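Local coordinates for protein tricorn protease (Thermoplasma acidophilum, PDB 1K32) that probably degrades peptides released by the proteasome, acting as a hexameric serine protease whose beta propellers are thought to gate the passage of substrate, at residues F434-F439 and P477-D482; T427-S432 and A481-L486; A350-T355 and F382-D387; D302-D307 and Y340-G345; G358-I363 and E375-N380. All blocks are in the same frame, centred on the assembly; numbering follows the deposited sequence.

Contact 1: residues F434-F439 and P477-D482; sequences FIAYGF and PAFDAD
A436 and P477 sit opposite each other, CA to CA 6.2 Å, where strand 434-439 runs nearly antiparallel to strand 477-479. The two axes make an angle of 164° and approach to 7.0 Å. The strands belong to different sheets, and it is mainly side chains that meet between them. The methyl of A436 sits between P477 and F479: its CB lies 3.8 Å from P477 CB and, at a wide angle to that, 3.8 Å from F479 CZ. P477 also leans its CG on A436 O, 3.6 Å away. F479 has CG anti to its carbonyl carbon (chi1 -67°), which carries the ring across to the other strand until CZ stands 3.6 Å from F434 CB. F434 answers with its CB, while its own ring leads off to meet Y540 edge-to-face. Y437, on the other side of its strand, sends its hydroxyl to E416. L486 and T427 cover the cluster, whose contacts across the two strands are apolar apart from A436 O. This is the face-to-face packing of adjacent blades in a beta propeller: the second strand of one four-stranded blade rests on the innermost strand of the next.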
# COMPACT_ATOMS: atom_id res chain seq x y z
N PHE A 434 -41.39 -19.39 -10.63
CA PHE A 434 -40.83 -20.58 -11.26
C PHE A 434 -39.95 -21.41 -10.34
O PHE A 434 -39.32 -20.90 -9.40
CB PHE A 434 -39.99 -20.20 -12.49
CG PHE A 434 -40.61 -19.15 -13.36
CD1 PHE A 434 -40.26 -17.81 -13.23
CD2 PHE A 434 -41.54 -19.49 -14.34
CE1 PHE A 434 -40.83 -16.84 -14.05
CE2 PHE A 434 -42.11 -18.52 -15.16
CZ PHE A 434 -41.76 -17.20 -15.02
N ILE A 435 -39.90 -22.70 -10.63
CA ILE A 435 -39.07 -23.64 -9.89
C ILE A 435 -38.29 -24.39 -10.96
O ILE A 435 -38.87 -25.07 -11.81
CB ILE A 435 -39.94 -24.62 -9.05
CG1 ILE A 435 -40.84 -23.83 -8.10
CG2 ILE A 435 -39.04 -25.58 -8.27
CD1 ILE A 435 -41.78 -24.67 -7.24
N ALA A 436 -36.97 -24.23 -10.96
CA ALA A 436 -36.13 -24.91 -11.93
C ALA A 436 -35.41 -26.02 -11.19
O ALA A 436 -34.95 -25.82 -10.06
CB ALA A 436 -35.11 -23.94 -12.53
N TYR A 437 -35.32 -27.19 -11.81
CA TYR A 437 -34.69 -28.33 -11.17
C TYR A 437 -34.07 -29.32 -12.16
O TYR A 437 -34.55 -29.46 -13.30
CB TYR A 437 -35.72 -29.06 -10.30
CG TYR A 437 -36.98 -29.44 -11.05
CD1 TYR A 437 -37.13 -30.70 -11.62
CD2 TYR A 437 -38.02 -28.52 -11.21
CE1 TYR A 437 -38.29 -31.05 -12.32
CE2 TYR A 437 -39.19 -28.86 -11.92
CZ TYR A 437 -39.31 -30.12 -12.47
OH TYR A 437 -40.43 -30.43 -13.21
N GLY A 438 -33.00 -29.99 -11.73
CA GLY A 438 -32.35 -31.00 -12.54
C GLY A 438 -33.21 -32.26 -12.51
O GLY A 438 -33.50 -32.80 -11.43
N PHE A 439 -33.61 -32.73 -13.68
CA PHE A 439 -34.47 -33.91 -13.77
C PHE A 439 -33.76 -35.15 -14.31
O PHE A 439 -33.46 -35.25 -15.50
CB PHE A 439 -35.69 -33.55 -14.64
CG PHE A 439 -36.73 -34.64 -14.70
CD1 PHE A 439 -36.83 -35.45 -15.82
CD2 PHE A 439 -37.58 -34.87 -13.62
CE1 PHE A 439 -37.78 -36.48 -15.87
CE2 PHE A 439 -38.53 -35.90 -13.66
CZ PHE A 439 -38.63 -36.71 -14.79
N PRO A 477 -29.27 -24.98 -11.40
CA PRO A 477 -30.01 -23.82 -11.93
C PRO A 477 -30.07 -22.66 -10.93
O PRO A 477 -30.15 -22.85 -9.72
CB PRO A 477 -31.40 -24.40 -12.21
CG PRO A 477 -31.53 -25.51 -11.15
CD PRO A 477 -30.14 -26.16 -11.23
N ALA A 478 -30.03 -21.44 -11.45
CA ALA A 478 -30.11 -20.26 -10.61
C ALA A 478 -30.69 -19.09 -11.41
O ALA A 478 -30.18 -18.77 -12.49
CB ALA A 478 -28.72 -19.89 -10.07
N PHE A 479 -31.78 -18.51 -10.91
CA PHE A 479 -32.40 -17.36 -11.58
C PHE A 479 -31.70 -16.09 -11.14
O PHE A 479 -31.13 -16.05 -10.06
CB PHE A 479 -33.89 -17.22 -11.21
CG PHE A 479 -34.76 -18.32 -11.71
CD1 PHE A 479 -35.10 -19.39 -10.88
CD2 PHE A 479 -35.24 -18.31 -13.01
CE1 PHE A 479 -35.90 -20.43 -11.35
CE2 PHE A 479 -36.04 -19.33 -13.49
CZ PHE A 479 -36.37 -20.40 -12.66
N ASP A 480 -31.73 -15.05 -11.97
CA ASP A 480 -31.13 -13.78 -11.56
C ASP A 480 -32.16 -13.07 -10.68
O ASP A 480 -33.34 -13.46 -10.65
CB ASP A 480 -30.74 -12.92 -12.78
CG ASP A 480 -31.88 -12.74 -13.78
OD1 ASP A 480 -31.63 -12.15 -14.85
OD2 ASP A 480 -33.01 -13.19 -13.50
N ALA A 481 -31.73 -12.05 -9.96
CA ALA A 481 -32.61 -11.33 -9.05
C ALA A 481 -33.94 -10.86 -9.66
O ALA A 481 -34.98 -10.94 -9.02
CB ALA A 481 -31.87 -10.14 -8.45
N ASP A 482 -33.90 -10.37 -10.89
CA ASP A 482 -35.11 -9.88 -11.55
C ASP A 482 -35.99 -10.97 -12.14
O ASP A 482 -36.98 -10.67 -12.78
CB ASP A 482 -34.73 -8.88 -12.65
CG ASP A 482 -34.16 -7.58 -12.10
OD1 ASP A 482 -33.76 -6.72 -12.92
OD2 ASP A 482 -34.11 -7.41 -10.85

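Contact 2: residues T427-S432 and A481-L486; sequences TISDNS and ADSKNL
S483 presses its side chain into the turn made by S429, D430 and N431, and this is the tight half of the contact. S483 CB lies 3.3 Å from N431 ND2, and S483 OG accepts a weak hydrogen bond of 3.4 Å from N431 N. S429 adds its CB, 3.7 Å from the same S483 OG. The type I turn from S429 to S432 is braced from within: S429 OG donates to N431 OD1 over 2.9 Å, arriving 27° out of the carbonyl plane. N431 can receive it because its CG stands between the backbone N and the carbonyl carbon (chi1 62°), folding the amide back over the turn. S429 OG is in turn bonded to F434 N, and Y540 takes S483 O as its hydroxyl's partner. Beside S483, a water accepts from D430 N at 2.7 Å and is hydrogen-bonded to S483 OG at 3.0 Å.

At A481 the contact is looser. A second water donates both to D430 OD1, 2.6 Å, and to A481 O, 3.0 Å. Direct contact here is D430 CB and carboxylate over A481 O, without a direct hydrogen bond, and the methyl of A481 points away at an exposed position. D430 OD1 also forms salt bridges with R619 and R388. With two arginines and a water on one oxygen, the D430 carboxylate is probably held as the anion, and the turns of the two inner hairpins are joined by hydroxyl, amide and water rather than by an apolar seal.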
# COMPACT_ATOMS: atom_id res chain seq x y z
N THR A 427 -34.16 -24.77 -7.51
CA THR A 427 -34.07 -23.38 -7.09
C THR A 427 -35.42 -22.69 -7.33
O THR A 427 -36.21 -23.14 -8.16
CB THR A 427 -32.94 -22.63 -7.87
OG1 THR A 427 -32.64 -21.40 -7.22
CG2 THR A 427 -33.36 -22.34 -9.32
N ILE A 428 -35.69 -21.61 -6.60
CA ILE A 428 -36.95 -20.89 -6.75
C ILE A 428 -36.69 -19.45 -7.14
O ILE A 428 -35.89 -18.78 -6.49
CB ILE A 428 -37.73 -20.87 -5.41
CG1 ILE A 428 -37.75 -22.27 -4.80
CG2 ILE A 428 -39.15 -20.36 -5.65
CD1 ILE A 428 -38.32 -22.31 -3.42
N SER A 429 -37.38 -18.97 -8.18
CA SER A 429 -37.22 -17.58 -8.63
C SER A 429 -37.60 -16.61 -7.51
O SER A 429 -38.43 -16.92 -6.66
CB SER A 429 -38.08 -17.31 -9.88
OG SER A 429 -39.46 -17.57 -9.66
N ASP A 430 -36.98 -15.43 -7.51
CA ASP A 430 -37.26 -14.44 -6.48
C ASP A 430 -38.71 -13.97 -6.40
O ASP A 430 -39.17 -13.59 -5.34
CB ASP A 430 -36.35 -13.21 -6.63
CG ASP A 430 -34.93 -13.47 -6.15
OD1 ASP A 430 -34.24 -12.48 -5.84
OD2 ASP A 430 -34.51 -14.64 -6.09
N ASN A 431 -39.42 -13.99 -7.53
CA ASN A 431 -40.82 -13.58 -7.53
C ASN A 431 -41.73 -14.78 -7.24
O ASN A 431 -42.95 -14.70 -7.39
CB ASN A 431 -41.20 -12.94 -8.87
CG ASN A 431 -41.05 -13.89 -10.05
OD1 ASN A 431 -40.97 -15.10 -9.87
ND2 ASN A 431 -41.04 -13.33 -11.25
N SER A 432 -41.12 -15.88 -6.81
CA SER A 432 -41.84 -17.11 -6.45
C SER A 432 -42.69 -17.74 -7.55
O SER A 432 -43.56 -18.56 -7.28
CB SER A 432 -42.72 -16.84 -5.23
OG SER A 432 -41.95 -16.33 -4.15
N ALA A 481 -31.73 -12.05 -9.96
CA ALA A 481 -32.61 -11.33 -9.05
C ALA A 481 -33.94 -10.86 -9.66
O ALA A 481 -34.98 -10.94 -9.02
CB ALA A 481 -31.87 -10.14 -8.45
N ASP A 482 -33.90 -10.37 -10.89
CA ASP A 482 -35.11 -9.88 -11.55
C ASP A 482 -35.99 -10.97 -12.14
O ASP A 482 -36.98 -10.67 -12.78
CB ASP A 482 -34.73 -8.88 -12.65
CG ASP A 482 -34.16 -7.58 -12.10
OD1 ASP A 482 -33.76 -6.72 -12.92
OD2 ASP A 482 -34.11 -7.41 -10.85
N SER A 483 -35.62 -12.23 -11.93
CA SER A 483 -36.40 -13.33 -12.47
C SER A 483 -36.59 -13.21 -14.00
O SER A 483 -37.69 -13.45 -14.51
CB SER A 483 -37.78 -13.39 -11.79
OG SER A 483 -37.68 -13.65 -10.40
N LYS A 484 -35.54 -12.84 -14.72
CA LYS A 484 -35.65 -12.69 -16.17
C LYS A 484 -34.79 -13.67 -16.97
O LYS A 484 -35.03 -13.90 -18.15
CB LYS A 484 -35.31 -11.25 -16.58
CG LYS A 484 -36.35 -10.23 -16.12
CD LYS A 484 -36.17 -8.89 -16.81
CE LYS A 484 -37.10 -7.82 -16.23
NZ LYS A 484 -38.54 -8.24 -16.24
N ASN A 485 -33.80 -14.26 -16.31
CA ASN A 485 -32.91 -15.21 -16.95
C ASN A 485 -32.64 -16.39 -16.02
O ASN A 485 -32.56 -16.22 -14.81
CB ASN A 485 -31.59 -14.55 -17.33
CG ASN A 485 -31.77 -13.40 -18.31
OD1 ASN A 485 -31.94 -12.25 -17.91
ND2 ASN A 485 -31.77 -13.72 -19.59
N LEU A 486 -32.50 -17.58 -16.60
CA LEU A 486 -32.19 -18.76 -15.82
C LEU A 486 -30.77 -19.17 -16.19
O LEU A 486 -30.48 -19.40 -17.36
CB LEU A 486 -33.15 -19.92 -16.15
CG LEU A 486 -32.88 -21.26 -15.46
CD1 LEU A 486 -33.03 -21.12 -13.94
CD2 LEU A 486 -33.86 -22.33 -15.99
O HOH W 1 -35.16 -15.05 -9.41
O HOH W 2 -35.10 -10.00 -6.13

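Contact 3: residues A350-T355 and F382-D387; sequences AFIHGT and FAMGVD
M384 packs against A350 and I352 through CB, CG and CE. Its CE lies on the peptide between A350 and F351, 3.6 Å from A350 O and 3.7 Å from F351 N, and also touches A350 CB at 3.9 Å. Nearer the backbone, M384 CG meets I352 CD1 at 4.0 Å, the two side chains sliding past each other in opposite directions. CG leaves anti to the backbone N, and the bends at chi2 (-92°) and chi3 (-91°) lay the methyl on the A350-F351 peptide. V386, two residues on, sets its CG2 3.8 Å from A350 CB, so the small alanine receives both neighbours.

Behind this first layer, strand 350-355 is held in its sheet on both flanks. A350 and I352 are bonded through the backbone to R342 and Y340, while F351 pairs with G362. The side chain of I352 is backed by D359 and L361. On the opposing strand, M384 O accepts from the side chain of R342, which also touches V386. The strand segments run antiparallel at 157° with axes 8.2 Å apart, wide enough for the interleaved side chains. The second strand of one blade here covers the innermost strand of the following one, the topology of neighbouring blades in a beta propeller, in this case a seven-bladed one.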
# COMPACT_ATOMS: atom_id res chain seq x y z
N ALA A 350 -38.31 -22.75 8.51
CA ALA A 350 -39.03 -23.97 8.18
C ALA A 350 -38.07 -25.13 8.47
O ALA A 350 -36.85 -24.96 8.39
CB ALA A 350 -39.44 -23.97 6.71
N PHE A 351 -38.61 -26.29 8.82
CA PHE A 351 -37.76 -27.43 9.12
C PHE A 351 -38.43 -28.75 8.79
O PHE A 351 -39.65 -28.84 8.68
CB PHE A 351 -37.35 -27.41 10.60
CG PHE A 351 -38.51 -27.49 11.56
CD1 PHE A 351 -39.15 -28.70 11.82
CD2 PHE A 351 -38.98 -26.34 12.21
CE1 PHE A 351 -40.23 -28.78 12.70
CE2 PHE A 351 -40.06 -26.40 13.09
CZ PHE A 351 -40.69 -27.62 13.34
N ILE A 352 -37.61 -29.77 8.62
CA ILE A 352 -38.11 -31.11 8.37
C ILE A 352 -37.88 -31.87 9.67
O ILE A 352 -36.78 -31.86 10.24
CB ILE A 352 -37.36 -31.80 7.22
CG1 ILE A 352 -37.54 -31.01 5.92
CG2 ILE A 352 -37.86 -33.23 7.06
CD1 ILE A 352 -38.99 -30.85 5.50
N HIS A 353 -38.96 -32.48 10.16
CA HIS A 353 -38.94 -33.27 11.38
C HIS A 353 -39.20 -34.72 10.99
O HIS A 353 -40.19 -35.02 10.33
CB HIS A 353 -40.03 -32.76 12.34
CG HIS A 353 -40.05 -33.48 13.65
ND1 HIS A 353 -40.96 -34.47 13.95
CD2 HIS A 353 -39.23 -33.40 14.73
CE1 HIS A 353 -40.70 -34.97 15.14
NE2 HIS A 353 -39.65 -34.34 15.63
N GLY A 354 -38.29 -35.60 11.39
CA GLY A 354 -38.43 -37.00 11.06
C GLY A 354 -38.79 -37.83 12.27
O GLY A 354 -38.29 -37.61 13.38
N THR A 355 -39.67 -38.80 12.04
CA THR A 355 -40.13 -39.71 13.07
C THR A 355 -40.08 -41.10 12.46
O THR A 355 -39.71 -41.27 11.30
CB THR A 355 -41.59 -39.42 13.49
OG1 THR A 355 -42.46 -39.65 12.37
CG2 THR A 355 -41.75 -37.98 13.93
N PHE A 382 -34.87 -35.50 1.36
CA PHE A 382 -33.42 -35.30 1.27
C PHE A 382 -33.01 -33.91 0.83
O PHE A 382 -31.82 -33.62 0.69
CB PHE A 382 -32.79 -36.35 0.34
CG PHE A 382 -32.71 -37.71 0.97
CD1 PHE A 382 -33.80 -38.57 0.95
CD2 PHE A 382 -31.57 -38.10 1.66
CE1 PHE A 382 -33.77 -39.79 1.60
CE2 PHE A 382 -31.52 -39.32 2.32
CZ PHE A 382 -32.63 -40.17 2.29
N ALA A 383 -34.00 -33.04 0.62
CA ALA A 383 -33.75 -31.66 0.21
C ALA A 383 -34.97 -30.80 0.49
O ALA A 383 -36.11 -31.24 0.30
CB ALA A 383 -33.39 -31.59 -1.29
N MET A 384 -34.74 -29.58 0.94
CA MET A 384 -35.84 -28.66 1.22
C MET A 384 -35.42 -27.21 1.05
O MET A 384 -34.32 -26.82 1.44
CB MET A 384 -36.37 -28.90 2.64
CG MET A 384 -37.64 -28.14 2.96
SD MET A 384 -37.28 -26.55 3.70
CE MET A 384 -37.27 -26.97 5.44
N GLY A 385 -36.30 -26.42 0.45
CA GLY A 385 -36.03 -25.02 0.24
C GLY A 385 -37.31 -24.24 0.42
O GLY A 385 -38.41 -24.82 0.32
N VAL A 386 -37.20 -22.94 0.67
CA VAL A 386 -38.38 -22.11 0.86
C VAL A 386 -38.32 -20.92 -0.08
O VAL A 386 -37.25 -20.36 -0.29
CB VAL A 386 -38.47 -21.59 2.31
CG1 VAL A 386 -39.73 -20.76 2.49
CG2 VAL A 386 -38.44 -22.76 3.29
N ASP A 387 -39.46 -20.53 -0.65
CA ASP A 387 -39.46 -19.39 -1.55
C ASP A 387 -39.13 -18.16 -0.72
O ASP A 387 -39.33 -18.14 0.50
CB ASP A 387 -40.81 -19.24 -2.26
CG ASP A 387 -41.85 -18.56 -1.40
OD1 ASP A 387 -42.10 -17.35 -1.59
OD2 ASP A 387 -42.41 -19.25 -0.52

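Contact 4: residues D302-D307 and Y340-G345; sequences DFSPLD and YVRRGG
D302 and R342 join the innermost strands of two successive propeller blades, which run side by side, 8° from parallel and with axes 7.1 Å apart. The D302 carboxylate serves two partners. OD1 accepts from V341 N at 3.1 Å, met nearly along its C-O axis, and OD2 offers its syn lone pair to R342 NH2 at 2.7 Å in a salt bridge. The carboxylate and guanidinium planes stand 64° apart, and NH2 is the nitrogen that makes the bond. R342 starts out away from the 302-307 segment, and bends at chi2 and chi3 bring its tip back.

In a seven-bladed ring these inner strands line the central channel side by side, and R614, from the blade on the other side of D302, forms a second salt bridge with OD2. S304 OG passes 4.0 Å from R342 CD, and L306 CD2 reaches R343 CA at 3.9 Å. Farther along, at D307 and R343, is a second ion pair: D307 OD1 takes R343 NH1 at 2.9 Å through its syn lone pair, and R343 NE makes a weak bond of 2.8 Å to D307 OD2. A water accepts from D307 N and donates to G345 O, 2.9 Å away.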
# COMPACT_ATOMS: atom_id res chain seq x y z
N ASP A 302 -26.10 -29.43 8.29
CA ASP A 302 -26.85 -28.30 7.77
C ASP A 302 -26.67 -26.96 8.52
O ASP A 302 -27.29 -26.76 9.56
CB ASP A 302 -28.33 -28.70 7.80
CG ASP A 302 -29.20 -27.82 6.95
OD1 ASP A 302 -30.44 -27.90 7.09
OD2 ASP A 302 -28.65 -27.06 6.13
N PHE A 303 -25.82 -26.07 8.01
CA PHE A 303 -25.64 -24.75 8.62
C PHE A 303 -26.23 -23.78 7.61
O PHE A 303 -26.00 -23.92 6.42
CB PHE A 303 -24.16 -24.46 8.89
CG PHE A 303 -23.31 -24.41 7.66
CD1 PHE A 303 -23.15 -23.23 6.95
CD2 PHE A 303 -22.65 -25.55 7.21
CE1 PHE A 303 -22.36 -23.18 5.81
CE2 PHE A 303 -21.85 -25.52 6.08
CZ PHE A 303 -21.70 -24.33 5.37
N SER A 304 -27.00 -22.79 8.06
CA SER A 304 -27.63 -21.87 7.12
C SER A 304 -27.80 -20.44 7.63
O SER A 304 -27.99 -20.21 8.82
CB SER A 304 -29.00 -22.45 6.74
OG SER A 304 -29.45 -21.98 5.48
N PRO A 305 -27.72 -19.44 6.74
CA PRO A 305 -27.88 -18.05 7.16
C PRO A 305 -29.33 -17.62 7.29
O PRO A 305 -30.18 -18.03 6.50
CB PRO A 305 -27.16 -17.28 6.06
CG PRO A 305 -27.48 -18.09 4.85
CD PRO A 305 -27.26 -19.51 5.34
N LEU A 306 -29.60 -16.80 8.30
CA LEU A 306 -30.94 -16.28 8.56
C LEU A 306 -30.84 -14.76 8.51
O LEU A 306 -29.74 -14.21 8.44
CB LEU A 306 -31.44 -16.71 9.94
CG LEU A 306 -31.51 -18.20 10.26
CD1 LEU A 306 -31.97 -18.40 11.70
CD2 LEU A 306 -32.45 -18.90 9.29
N ASP A 307 -31.99 -14.09 8.56
CA ASP A 307 -32.02 -12.63 8.53
C ASP A 307 -31.43 -12.08 9.83
O ASP A 307 -31.27 -12.80 10.81
CB ASP A 307 -33.46 -12.13 8.37
CG ASP A 307 -34.10 -12.57 7.06
OD1 ASP A 307 -35.27 -12.23 6.82
OD2 ASP A 307 -33.43 -13.26 6.25
N TYR A 340 -33.62 -30.87 8.54
CA TYR A 340 -33.20 -29.66 7.83
C TYR A 340 -33.91 -28.45 8.41
O TYR A 340 -34.98 -28.56 9.02
CB TYR A 340 -33.52 -29.74 6.32
CG TYR A 340 -33.02 -31.00 5.65
CD1 TYR A 340 -33.85 -32.11 5.52
CD2 TYR A 340 -31.71 -31.10 5.17
CE1 TYR A 340 -33.39 -33.29 4.94
CE2 TYR A 340 -31.25 -32.27 4.59
CZ TYR A 340 -32.09 -33.36 4.48
OH TYR A 340 -31.66 -34.52 3.91
N VAL A 341 -33.29 -27.28 8.22
CA VAL A 341 -33.81 -26.01 8.70
C VAL A 341 -33.45 -24.95 7.65
O VAL A 341 -32.32 -24.88 7.18
CB VAL A 341 -33.20 -25.63 10.07
CG1 VAL A 341 -33.75 -24.30 10.55
CG2 VAL A 341 -33.51 -26.71 11.09
N ARG A 342 -34.44 -24.14 7.28
CA ARG A 342 -34.24 -23.12 6.26
C ARG A 342 -34.99 -21.84 6.62
O ARG A 342 -36.04 -21.87 7.26
CB ARG A 342 -34.76 -23.65 4.93
CG ARG A 342 -33.88 -23.36 3.73
CD ARG A 342 -32.52 -24.05 3.85
NE ARG A 342 -32.56 -25.47 3.51
CZ ARG A 342 -31.59 -26.33 3.84
NH1 ARG A 342 -31.67 -27.61 3.51
NH2 ARG A 342 -30.53 -25.89 4.53
N ARG A 343 -34.43 -20.71 6.21
CA ARG A 343 -35.04 -19.40 6.45
C ARG A 343 -36.46 -19.42 5.86
O ARG A 343 -36.65 -19.82 4.71
CB ARG A 343 -34.18 -18.33 5.78
CG ARG A 343 -34.94 -17.13 5.18
CD ARG A 343 -35.49 -16.22 6.25
NE ARG A 343 -35.71 -14.86 5.76
CZ ARG A 343 -36.59 -14.51 4.83
NH1 ARG A 343 -36.71 -13.24 4.47
NH2 ARG A 343 -37.36 -15.42 4.25
N GLY A 344 -37.44 -19.01 6.66
CA GLY A 344 -38.82 -19.01 6.20
C GLY A 344 -39.47 -17.64 6.26
O GLY A 344 -40.57 -17.44 5.75
N GLY A 345 -38.78 -16.68 6.88
CA GLY A 345 -39.31 -15.34 7.00
C GLY A 345 -38.42 -14.47 7.87
O GLY A 345 -37.31 -14.87 8.20
O HOH W 3 -34.76 -15.40 9.56

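Contact 5: residues G358-I363 and E375-N380; sequences GDFLGI and EENLGN
E375 and F360 meet where the carbonyl O of E375 lies in the plane of the ring, at its edge, 3.3 Å from F360 CE2. The next carbonyl, E376 O, approaches F360 CD2 to 3.2 Å and also receives a water that accepts from L361 N, a bridge between the two backbones. N377 follows across the end of the same ring, its CA 3.5 Å from F360 CE2. With CG anti to the carbonyl carbon, the F360 ring is directed toward 375-377.

The segment is the connection that leaves the outermost strand of one propeller blade, 371-373, and leads back to the innermost strand of the next, 381-386. Midway, L378 contributes both backbone and side chain: its N donates to D359 O at 2.8 Å with a nearly straight N-H...O angle of 166°, and its CD1 lies 4.0 Å from L361 CB. The leucine also touches M403 and V405 in the following blade, wedging between the two sheets. G379 then gives its O to D359 N, 2.8 Å, so both backbone polar groups of D359 are used by this loop; the backbone angles of G379 call for glycine. N380 passes with its CA 3.5 Å from D359 OD1, and its amide donates to D398 and D673. The D359 carboxylate itself is paired with R339 and R972.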
# COMPACT_ATOMS: atom_id res chain seq x y z
N GLY A 358 -42.03 -41.18 9.18
CA GLY A 358 -41.57 -40.51 7.97
C GLY A 358 -41.14 -39.09 8.27
O GLY A 358 -40.92 -38.75 9.43
N ASP A 359 -41.04 -38.26 7.25
CA ASP A 359 -40.60 -36.88 7.45
C ASP A 359 -41.76 -35.91 7.28
O ASP A 359 -42.63 -36.11 6.43
CB ASP A 359 -39.47 -36.54 6.47
CG ASP A 359 -38.15 -37.22 6.84
OD1 ASP A 359 -37.30 -37.38 5.94
OD2 ASP A 359 -37.94 -37.59 8.02
N PHE A 360 -41.77 -34.87 8.10
CA PHE A 360 -42.84 -33.88 8.07
C PHE A 360 -42.28 -32.46 8.04
O PHE A 360 -41.15 -32.23 8.44
CB PHE A 360 -43.75 -34.05 9.30
CG PHE A 360 -44.33 -35.44 9.44
CD1 PHE A 360 -43.56 -36.47 9.98
CD2 PHE A 360 -45.62 -35.72 8.99
CE1 PHE A 360 -44.07 -37.77 10.07
CE2 PHE A 360 -46.14 -37.02 9.08
CZ PHE A 360 -45.36 -38.04 9.62
N LEU A 361 -43.08 -31.52 7.55
CA LEU A 361 -42.68 -30.13 7.49
C LEU A 361 -43.24 -29.38 8.70
O LEU A 361 -44.35 -29.66 9.18
CB LEU A 361 -43.19 -29.48 6.19
CG LEU A 361 -42.73 -28.07 5.76
CD1 LEU A 361 -43.35 -27.01 6.64
CD2 LEU A 361 -41.22 -27.99 5.78
N GLY A 362 -42.46 -28.43 9.18
CA GLY A 362 -42.87 -27.63 10.32
C GLY A 362 -42.35 -26.23 10.16
O GLY A 362 -41.49 -25.96 9.31
N ILE A 363 -42.89 -25.31 10.95
CA ILE A 363 -42.47 -23.93 10.90
C ILE A 363 -42.29 -23.48 12.33
O ILE A 363 -43.02 -23.90 13.24
CB ILE A 363 -43.52 -23.03 10.21
CG1 ILE A 363 -43.72 -23.47 8.76
CG2 ILE A 363 -43.06 -21.58 10.24
CD1 ILE A 363 -44.69 -22.62 7.98
N GLU A 375 -49.21 -32.30 9.40
CA GLU A 375 -49.34 -33.75 9.49
C GLU A 375 -49.06 -34.53 8.21
O GLU A 375 -49.02 -35.75 8.24
CB GLU A 375 -50.73 -34.11 10.00
CG GLU A 375 -51.85 -33.78 9.01
CD GLU A 375 -52.08 -32.29 8.87
OE1 GLU A 375 -52.85 -31.89 7.97
OE2 GLU A 375 -51.50 -31.52 9.67
N GLU A 376 -48.88 -33.84 7.09
CA GLU A 376 -48.61 -34.52 5.83
C GLU A 376 -47.27 -35.25 5.84
O GLU A 376 -46.22 -34.64 6.04
CB GLU A 376 -48.65 -33.52 4.67
CG GLU A 376 -50.01 -32.87 4.48
CD GLU A 376 -51.03 -33.81 3.88
OE1 GLU A 376 -52.23 -33.48 3.92
OE2 GLU A 376 -50.63 -34.88 3.36
N ASN A 377 -47.31 -36.56 5.63
CA ASN A 377 -46.11 -37.38 5.58
C ASN A 377 -45.50 -37.15 4.21
O ASN A 377 -46.11 -37.48 3.19
CB ASN A 377 -46.48 -38.85 5.79
CG ASN A 377 -45.25 -39.75 5.96
OD1 ASN A 377 -45.36 -40.86 6.48
ND2 ASN A 377 -44.10 -39.29 5.49
N LEU A 378 -44.29 -36.59 4.18
CA LEU A 378 -43.62 -36.29 2.92
C LEU A 378 -42.68 -37.40 2.46
O LEU A 378 -41.98 -37.25 1.45
CB LEU A 378 -42.82 -34.99 3.06
CG LEU A 378 -43.56 -33.81 3.68
CD1 LEU A 378 -42.61 -32.65 3.86
CD2 LEU A 378 -44.74 -33.40 2.82
N GLY A 379 -42.67 -38.51 3.19
CA GLY A 379 -41.79 -39.62 2.86
C GLY A 379 -40.43 -39.37 3.48
O GLY A 379 -40.34 -38.75 4.54
N ASN A 380 -39.38 -39.85 2.84
CA ASN A 380 -38.02 -39.63 3.34
C ASN A 380 -37.44 -38.48 2.50
O ASN A 380 -37.05 -38.66 1.34
CB ASN A 380 -37.18 -40.91 3.21
CG ASN A 380 -37.80 -42.12 3.93
OD1 ASN A 380 -38.30 -41.99 5.05
ND2 ASN A 380 -37.74 -43.28 3.30
O HOH W 4 -45.75 -32.21 6.57

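Overall arrangement
All five contacts lie in one seven-bladed propeller. Contacts 4, 3 and 5 follow the blade that begins with strand 338-343 and ends with strand 371-373: contact 4 joins its inner strand to the preceding blade, contact 3 its second strand to the following blade, and contact 5 its third strand to the connection leading there. Contacts 3 and 5 have centres about 8 Å apart, contacts 3 and 4 about 10 Å. Contacts 1 and 2, centres about 6 Å apart, repeat the blade-to-blade join two blades further on. S432 OG bonded to D387 OD1 ties contact 2 to contact 3. R972, from the S41 peptidase part of the chain, meets D359 of contact 5 and F382 of contact 3, linking propeller and protease.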